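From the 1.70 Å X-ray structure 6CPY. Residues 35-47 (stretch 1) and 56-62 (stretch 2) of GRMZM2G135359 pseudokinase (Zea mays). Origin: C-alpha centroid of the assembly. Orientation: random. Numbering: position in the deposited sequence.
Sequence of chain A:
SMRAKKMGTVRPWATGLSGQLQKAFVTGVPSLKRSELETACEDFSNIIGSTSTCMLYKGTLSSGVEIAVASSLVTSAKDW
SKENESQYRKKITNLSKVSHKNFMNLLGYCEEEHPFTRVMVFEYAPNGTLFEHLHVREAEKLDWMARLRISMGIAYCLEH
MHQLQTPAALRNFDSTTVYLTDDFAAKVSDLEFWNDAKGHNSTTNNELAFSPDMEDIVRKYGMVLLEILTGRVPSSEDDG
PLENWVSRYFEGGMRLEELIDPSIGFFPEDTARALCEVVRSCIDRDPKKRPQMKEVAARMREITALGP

Stretch 1, residues 35-47: SELETACEDFSNI
Stretch 2 (56-62) LYKGTLS

The helix ending at Ala-40 docks on a strand where there is no side chain: an ideal CB on Gly-59 would lie 2.7 Å from Cys-41 SG and 2.9 Å from Ala-40 O, so in this backbone (phi/psi -146/177) a side chain would clash, and its absence suits the close approach of Cys-41 CA and Gly-59 CA, 4.0 Å apart. Helix 35-40 and strand 56-60 run nearly perpendicular, at 98°, their axes 7.4 Å apart. Ala-40 O accepts a hydrogen bond from Thr-60 N (2.9 Å, 159°), while Ala-40 CB points toward the strand, and this small methyl meets Leu-61 CD2 (rotamer m, t) at 4.2 Å. Water 1 donates to Glu-36 OE2 (2.6 Å) and accepts from Ser-62 N (2.9 Å). Cys-41 (-106/19) leaves helical geometry; Glu-42, Asp-43 and Phe-44 follow with phi 50-60°.

The chain then pairs antiparallel with the strand (Tyr-57 -113/143, Lys-58 -88/138). Lys-58 N donates to Asn-46 O (2.8 Å, 177°), and Ile-47 and Tyr-57 form a non-hydrogen-bonded bridge, CA atoms 4.6 Å apart. Water 2 accepts from Asn-46 N (2.8 Å) and lies 2.7 Å from Cys-41 O and 2.9 Å from Lys-58 O, linking turn to strand.

Phe-44 (chi1 m, chi2 -76°) turns its ring edge toward the face of Tyr-57 (m, -74°), centroids 5.5 Å apart, planes at 66°; Phe-44 CB sits 3.9 Å from the Tyr-57 ring centroid. Tyr-57 CE1 also meets aliphatic Ile-47 CG1 (chi1 m, chi2 93°, between wells) at 3.7 Å.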

# COMPACT_ATOMS: atom_id res chain seq x y z
N SER A 35 11.77 -17.53 17.57
CA SER A 35 11.55 -17.37 19.00
C SER A 35 11.30 -15.90 19.37
O SER A 35 10.42 -15.61 20.19
CB SER A 35 12.74 -17.91 19.79
OG SER A 35 13.93 -17.23 19.47
N GLU A 36 12.05 -14.99 18.76
CA GLU A 36 11.82 -13.55 18.99
C GLU A 36 10.43 -13.09 18.54
O GLU A 36 9.77 -12.29 19.21
CB GLU A 36 12.91 -12.72 18.30
CG GLU A 36 12.85 -11.23 18.63
CD GLU A 36 14.03 -10.42 18.09
OE1 GLU A 36 14.85 -10.99 17.34
OE2 GLU A 36 14.12 -9.21 18.40
N LEU A 37 9.99 -13.57 17.39
CA LEU A 37 8.67 -13.22 16.88
C LEU A 37 7.52 -13.85 17.66
O LEU A 37 6.45 -13.24 17.81
CB LEU A 37 8.57 -13.56 15.39
CG LEU A 37 9.42 -12.61 14.53
CD1 LEU A 37 9.26 -12.94 13.06
CD2 LEU A 37 9.04 -11.15 14.79
N GLU A 38 7.75 -15.07 18.16
CA GLU A 38 6.78 -15.72 19.04
C GLU A 38 6.52 -14.84 20.25
O GLU A 38 5.38 -14.61 20.62
CB GLU A 38 7.29 -17.08 19.51
CG GLU A 38 7.34 -18.16 18.44
CD GLU A 38 8.23 -19.33 18.82
OE1 GLU A 38 8.47 -19.52 20.03
OE2 GLU A 38 8.71 -20.05 17.92
N THR A 39 7.59 -14.35 20.87
CA THR A 39 7.49 -13.43 22.00
C THR A 39 6.81 -12.13 21.56
O THR A 39 5.83 -11.68 22.18
CB THR A 39 8.88 -13.13 22.59
OG1 THR A 39 9.51 -14.36 22.99
CG2 THR A 39 8.77 -12.19 23.79
N ALA A 40 7.31 -11.55 20.48
CA ALA A 40 6.79 -10.27 20.00
C ALA A 40 5.30 -10.31 19.67
O ALA A 40 4.59 -9.33 19.92
CB ALA A 40 7.57 -9.81 18.79
N CYS A 41 4.82 -11.41 19.11
CA CYS A 41 3.42 -11.55 18.69
C CYS A 41 2.56 -12.43 19.59
O CYS A 41 1.51 -12.88 19.15
CB CYS A 41 3.35 -12.10 17.27
SG CYS A 41 4.33 -11.18 16.08
N GLU A 42 3.00 -12.67 20.82
CA GLU A 42 2.24 -13.52 21.76
C GLU A 42 1.85 -14.83 21.10
O GLU A 42 0.68 -15.21 21.11
CB GLU A 42 0.98 -12.79 22.25
CG GLU A 42 1.21 -11.41 22.83
CD GLU A 42 1.59 -11.42 24.30
OE1 GLU A 42 2.22 -12.40 24.75
OE2 GLU A 42 1.25 -10.44 25.00
N ASP A 43 2.83 -15.51 20.51
CA ASP A 43 2.60 -16.75 19.76
C ASP A 43 1.50 -16.61 18.68
O ASP A 43 0.71 -17.52 18.47
CB ASP A 43 2.31 -17.92 20.72
CG ASP A 43 3.54 -18.34 21.51
OD1 ASP A 43 4.57 -18.70 20.89
OD2 ASP A 43 3.49 -18.34 22.76
N PHE A 44 1.47 -15.46 18.01
CA PHE A 44 0.57 -15.23 16.87
C PHE A 44 -0.92 -15.35 17.24
O PHE A 44 -1.71 -15.94 16.49
CB PHE A 44 0.97 -16.14 15.70
CG PHE A 44 2.45 -16.08 15.39
CD1 PHE A 44 2.98 -14.99 14.71
CD2 PHE A 44 3.30 -17.08 15.81
CE1 PHE A 44 4.34 -14.91 14.44
CE2 PHE A 44 4.67 -17.01 15.55
CZ PHE A 44 5.19 -15.92 14.87
N SER A 45 -1.29 -14.75 18.37
CA SER A 45 -2.66 -14.81 18.89
C SER A 45 -3.45 -13.52 18.67
O SER A 45 -4.64 -13.47 18.99
CB SER A 45 -2.64 -15.13 20.39
OG SER A 45 -1.87 -14.18 21.11
N ASN A 46 -2.82 -12.50 18.11
CA ASN A 46 -3.45 -11.20 17.95
C ASN A 46 -3.56 -10.84 16.46
O ASN A 46 -2.61 -10.34 15.87
CB ASN A 46 -2.63 -10.16 18.72
CG ASN A 46 -3.35 -8.83 18.86
OD1 ASN A 46 -4.49 -8.67 18.44
ND2 ASN A 46 -2.66 -7.86 19.46
N ILE A 47 -4.72 -11.09 15.87
CA ILE A 47 -4.90 -10.95 14.42
C ILE A 47 -5.32 -9.53 14.04
O ILE A 47 -6.30 -8.99 14.57
CB ILE A 47 -5.92 -11.97 13.87
CG1 ILE A 47 -5.43 -13.40 14.15
CG2 ILE A 47 -6.14 -11.78 12.38
CD1 ILE A 47 -5.95 -14.00 15.44
N LEU A 56 -2.28 -11.62 8.97
CA LEU A 56 -1.56 -10.47 9.53
C LEU A 56 -1.67 -10.42 11.05
O LEU A 56 -2.77 -10.32 11.60
CB LEU A 56 -2.10 -9.17 8.96
CG LEU A 56 -1.94 -9.04 7.46
CD1 LEU A 56 -2.87 -7.95 6.95
CD2 LEU A 56 -0.49 -8.74 7.12
N TYR A 57 -0.52 -10.50 11.72
CA TYR A 57 -0.47 -10.58 13.17
C TYR A 57 0.15 -9.33 13.76
O TYR A 57 1.09 -8.76 13.20
CB TYR A 57 0.34 -11.80 13.61
CG TYR A 57 -0.29 -13.10 13.21
CD1 TYR A 57 -1.42 -13.58 13.88
CD2 TYR A 57 0.23 -13.87 12.17
CE1 TYR A 57 -2.01 -14.78 13.52
CE2 TYR A 57 -0.35 -15.07 11.80
CZ TYR A 57 -1.47 -15.52 12.48
OH TYR A 57 -2.07 -16.70 12.14
N LYS A 58 -0.38 -8.93 14.91
CA LYS A 58 0.16 -7.79 15.62
C LYS A 58 1.26 -8.27 16.55
O LYS A 58 1.13 -9.31 17.22
CB LYS A 58 -0.95 -7.11 16.44
CG LYS A 58 -0.49 -5.96 17.31
CD LYS A 58 -0.07 -4.75 16.50
CE LYS A 58 0.69 -3.75 17.33
NZ LYS A 58 -0.10 -3.25 18.48
N GLY A 59 2.35 -7.52 16.61
CA GLY A 59 3.36 -7.74 17.62
C GLY A 59 4.03 -6.46 18.07
O GLY A 59 3.76 -5.37 17.55
N THR A 60 4.92 -6.60 19.04
CA THR A 60 5.78 -5.53 19.52
C THR A 60 7.15 -6.10 19.79
O THR A 60 7.30 -7.03 20.59
CB THR A 60 5.24 -4.90 20.82
OG1 THR A 60 3.87 -4.54 20.63
CG2 THR A 60 6.04 -3.64 21.19
N LEU A 61 8.16 -5.55 19.11
CA LEU A 61 9.54 -5.98 19.31
C LEU A 61 10.04 -5.50 20.66
O LEU A 61 9.46 -4.60 21.26
CB LEU A 61 10.42 -5.44 18.18
CG LEU A 61 10.12 -5.97 16.78
CD1 LEU A 61 10.94 -5.23 15.74
CD2 LEU A 61 10.36 -7.48 16.69
N SER A 62 11.12 -6.10 21.16
CA SER A 62 11.66 -5.74 22.48
C SER A 62 12.10 -4.28 22.55
O SER A 62 12.13 -3.68 23.62
CB SER A 62 12.81 -6.68 22.88
OG SER A 62 13.92 -6.51 22.02
O HOH W 1 12.09 -8.43 19.75
O HOH W 2 -0.18 -11.95 17.26